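Local coordinates for protein Kiaa0380 (Homo sapiens, PDB 1HTJ) that probably links heterotrimeric G protein signalling to Rho GTPases, as a guanine nucleotide exchange factor that carries an RGS-like domain, at residues 78-89 with 104-114. The protein carries 3 engineered substitutions. Sequence-based numbering, arbitrary orientation.
Sequences RSLGKDIWNIFL and QAEIDSRLRNS
Q104 reaches the C-terminal end of 78-89 with its amide: NE2 gives a weak, bent hydrogen bond to the L89 carbonyl O (2.7 Å, 125° at the hydrogen). A bend at chi2 turns the amide to that carbonyl. I107 puts its CG2 branch 3.6 Å from L89 CD1, the two side chains crossing at about a right angle. I107 also touches V120 and A124 of helix 118-144.

D108 lies over one face of the W85 indole. Its CA sits 4.0 Å from the centroid of the six-membered ring, a CH-pi contact. The carboxylate lies over the rim of the same face, near CZ2 and CH2, its plane 16° from that of the ring. W85 has CG anti to the backbone N, and the ring enters a hole formed by Q104, I107, D108 and L111. Both methyl branches of L111 rest on G81: CD1 lies 3.5 Å from G81 O, and CD2 is 3.6 Å from G81 CA. G81 has no side chain, which leaves room for L111 CD2 against its CA.

S114 CB rests against R78 CD (3.5 Å). Its positive phi belongs to a Schellman motif that ends helix 101-112. The two helices run in roughly opposite directions, at 140°. W85 is a knob in a hole of helix 101-112, joining two successive helices of the all-helical RGS-like domain.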
# COMPACT_ATOMS: atom_id res chain seq x y z
N ARG A 78 -3.05 -17.37 5.85
CA ARG A 78 -3.78 -17.52 7.10
C ARG A 78 -3.38 -16.50 8.17
O ARG A 78 -4.23 -15.83 8.76
CB ARG A 78 -3.66 -18.96 7.62
CG ARG A 78 -4.50 -19.96 6.80
CD ARG A 78 -4.74 -21.29 7.52
NE ARG A 78 -3.80 -22.35 7.13
CZ ARG A 78 -2.59 -22.52 7.66
NH1 ARG A 78 -2.14 -21.70 8.60
NH2 ARG A 78 -1.82 -23.52 7.23
N SER A 79 -2.08 -16.38 8.42
CA SER A 79 -1.57 -15.43 9.42
C SER A 79 -1.58 -14.00 8.86
O SER A 79 -1.77 -13.05 9.62
CB SER A 79 -0.16 -15.81 9.83
OG SER A 79 0.63 -16.03 8.69
N LEU A 80 -1.37 -13.85 7.55
CA LEU A 80 -1.41 -12.52 6.94
C LEU A 80 -2.83 -12.00 7.08
O LEU A 80 -3.04 -10.82 7.35
CB LEU A 80 -1.03 -12.56 5.46
CG LEU A 80 -1.11 -11.21 4.73
CD1 LEU A 80 -0.20 -10.17 5.41
CD2 LEU A 80 -0.70 -11.38 3.27
N GLY A 81 -3.80 -12.89 6.90
CA GLY A 81 -5.20 -12.50 7.04
C GLY A 81 -5.40 -11.91 8.43
O GLY A 81 -6.06 -10.88 8.60
N LYS A 82 -4.81 -12.58 9.42
CA LYS A 82 -4.90 -12.14 10.80
C LYS A 82 -4.26 -10.75 11.00
O LYS A 82 -4.81 -9.90 11.70
CB LYS A 82 -4.21 -13.14 11.73
CG LYS A 82 -5.00 -14.39 12.09
CD LYS A 82 -4.16 -15.27 13.05
CE LYS A 82 -4.86 -16.57 13.49
NZ LYS A 82 -3.94 -17.41 14.36
N ASP A 83 -3.09 -10.52 10.39
CA ASP A 83 -2.46 -9.22 10.56
C ASP A 83 -3.30 -8.14 9.91
O ASP A 83 -3.50 -7.07 10.47
CB ASP A 83 -1.03 -9.21 10.01
CG ASP A 83 -0.10 -10.07 10.84
OD1 ASP A 83 -0.20 -10.01 12.09
OD2 ASP A 83 0.73 -10.81 10.26
N ILE A 84 -3.83 -8.46 8.73
CA ILE A 84 -4.69 -7.53 8.02
C ILE A 84 -5.87 -7.11 8.89
O ILE A 84 -6.25 -5.94 8.94
CB ILE A 84 -5.23 -8.14 6.72
CG1 ILE A 84 -4.17 -8.07 5.62
CG2 ILE A 84 -6.50 -7.40 6.28
CD1 ILE A 84 -4.55 -8.80 4.33
N TRP A 85 -6.45 -8.08 9.60
CA TRP A 85 -7.60 -7.80 10.45
C TRP A 85 -7.28 -6.88 11.61
O TRP A 85 -8.01 -5.92 11.87
CB TRP A 85 -8.18 -9.12 10.99
CG TRP A 85 -9.17 -8.91 12.09
CD1 TRP A 85 -8.94 -9.01 13.44
CD2 TRP A 85 -10.53 -8.50 11.94
NE1 TRP A 85 -10.08 -8.69 14.13
CE2 TRP A 85 -11.07 -8.37 13.24
CE3 TRP A 85 -11.34 -8.22 10.83
CZ2 TRP A 85 -12.40 -7.97 13.45
CZ3 TRP A 85 -12.66 -7.82 11.04
CH2 TRP A 85 -13.18 -7.71 12.34
N ASN A 86 -6.19 -7.17 12.31
CA ASN A 86 -5.75 -6.39 13.48
C ASN A 86 -5.25 -4.99 13.12
O ASN A 86 -5.42 -4.04 13.88
CB ASN A 86 -4.64 -7.14 14.24
CG ASN A 86 -5.18 -8.36 14.98
OD1 ASN A 86 -6.11 -8.24 15.76
ND2 ASN A 86 -4.58 -9.52 14.74
N ILE A 87 -4.62 -4.86 11.95
CA ILE A 87 -4.09 -3.58 11.53
C ILE A 87 -5.11 -2.64 10.89
O ILE A 87 -5.13 -1.43 11.17
CB ILE A 87 -2.93 -3.76 10.55
CG1 ILE A 87 -1.74 -4.39 11.28
CG2 ILE A 87 -2.54 -2.42 9.92
CD1 ILE A 87 -0.57 -4.67 10.39
N PHE A 88 -5.97 -3.21 10.05
CA PHE A 88 -6.93 -2.40 9.31
C PHE A 88 -8.41 -2.52 9.60
O PHE A 88 -9.13 -1.54 9.47
CB PHE A 88 -6.77 -2.67 7.80
CG PHE A 88 -5.36 -2.56 7.30
CD1 PHE A 88 -4.59 -3.69 7.11
CD2 PHE A 88 -4.81 -1.31 6.99
CE1 PHE A 88 -3.30 -3.60 6.62
CE2 PHE A 88 -3.51 -1.20 6.51
CZ PHE A 88 -2.75 -2.35 6.32
N LEU A 89 -8.87 -3.69 10.02
CA LEU A 89 -10.31 -3.86 10.16
C LEU A 89 -10.98 -4.03 11.50
O LEU A 89 -12.19 -3.82 11.60
CB LEU A 89 -10.75 -5.00 9.25
CG LEU A 89 -10.23 -4.93 7.82
CD1 LEU A 89 -10.56 -6.22 7.09
CD2 LEU A 89 -10.85 -3.72 7.11
N GLN A 104 -17.83 -6.41 7.09
CA GLN A 104 -16.96 -6.50 8.25
C GLN A 104 -17.15 -7.81 9.01
O GLN A 104 -16.20 -8.40 9.51
CB GLN A 104 -17.24 -5.33 9.20
CG GLN A 104 -16.46 -5.40 10.50
CD GLN A 104 -15.30 -4.43 10.51
OE1 GLN A 104 -14.75 -4.09 9.46
NE2 GLN A 104 -14.92 -3.97 11.71
N ALA A 105 -18.41 -8.24 9.09
CA ALA A 105 -18.75 -9.48 9.79
C ALA A 105 -18.23 -10.72 9.07
O ALA A 105 -17.68 -11.61 9.71
CB ALA A 105 -20.26 -9.57 9.96
N GLU A 106 -18.43 -10.78 7.76
CA GLU A 106 -17.97 -11.91 6.96
C GLU A 106 -16.45 -12.02 7.04
O GLU A 106 -15.91 -13.10 7.27
CB GLU A 106 -18.38 -11.71 5.50
CG GLU A 106 -19.56 -12.54 5.02
CD GLU A 106 -19.17 -13.93 4.57
OE1 GLU A 106 -18.82 -14.76 5.44
OE2 GLU A 106 -19.22 -14.21 3.36
N ILE A 107 -15.78 -10.89 6.83
CA ILE A 107 -14.32 -10.85 6.87
C ILE A 107 -13.80 -11.28 8.24
O ILE A 107 -12.89 -12.10 8.32
CB ILE A 107 -13.80 -9.45 6.51
CG1 ILE A 107 -13.96 -9.22 5.00
CG2 ILE A 107 -12.36 -9.29 6.91
CD1 ILE A 107 -13.58 -7.83 4.54
N ASP A 108 -14.39 -10.74 9.30
CA ASP A 108 -13.98 -11.08 10.65
C ASP A 108 -14.05 -12.59 10.87
O ASP A 108 -13.08 -13.21 11.33
CB ASP A 108 -14.89 -10.39 11.67
CG ASP A 108 -14.56 -10.75 13.11
OD1 ASP A 108 -13.52 -11.42 13.35
OD2 ASP A 108 -15.33 -10.35 14.01
N SER A 109 -15.19 -13.18 10.54
CA SER A 109 -15.41 -14.61 10.69
C SER A 109 -14.34 -15.44 9.96
O SER A 109 -13.64 -16.24 10.59
CB SER A 109 -16.80 -14.97 10.17
OG SER A 109 -17.09 -16.33 10.39
N ARG A 110 -14.21 -15.25 8.66
CA ARG A 110 -13.24 -16.00 7.87
C ARG A 110 -11.80 -15.84 8.33
O ARG A 110 -11.12 -16.83 8.61
CB ARG A 110 -13.34 -15.61 6.40
CG ARG A 110 -14.66 -15.98 5.76
CD ARG A 110 -14.81 -15.31 4.42
NE ARG A 110 -16.07 -15.67 3.80
CZ ARG A 110 -16.30 -16.83 3.20
NH1 ARG A 110 -15.34 -17.74 3.12
NH2 ARG A 110 -17.50 -17.07 2.67
N LEU A 111 -11.31 -14.61 8.39
CA LEU A 111 -9.94 -14.36 8.80
C LEU A 111 -9.71 -14.97 10.17
O LEU A 111 -8.64 -15.53 10.44
CB LEU A 111 -9.65 -12.86 8.85
CG LEU A 111 -9.75 -12.10 7.52
CD1 LEU A 111 -9.45 -10.62 7.74
CD2 LEU A 111 -8.78 -12.71 6.51
N ARG A 112 -10.71 -14.84 11.04
CA ARG A 112 -10.63 -15.38 12.38
C ARG A 112 -10.44 -16.89 12.31
O ARG A 112 -9.55 -17.44 12.96
CB ARG A 112 -11.92 -15.07 13.17
CG ARG A 112 -11.94 -15.64 14.59
CD ARG A 112 -13.22 -15.28 15.35
NE ARG A 112 -13.11 -15.65 16.77
CZ ARG A 112 -14.08 -15.52 17.68
NH1 ARG A 112 -15.27 -15.03 17.33
NH2 ARG A 112 -13.87 -15.89 18.94
N ASN A 113 -11.28 -17.55 11.52
CA ASN A 113 -11.23 -19.00 11.39
C ASN A 113 -10.26 -19.47 10.32
O ASN A 113 -10.37 -20.58 9.81
CB ASN A 113 -12.62 -19.55 11.07
CG ASN A 113 -13.65 -19.12 12.09
OD1 ASN A 113 -14.83 -19.50 12.00
ND2 ASN A 113 -13.23 -18.33 13.08
N SER A 114 -9.30 -18.61 9.99
CA SER A 114 -8.29 -18.93 8.98
C SER A 114 -8.94 -19.57 7.74
O SER A 114 -8.47 -20.59 7.24
CB SER A 114 -7.23 -19.86 9.58
OG SER A 114 -6.57 -19.25 10.68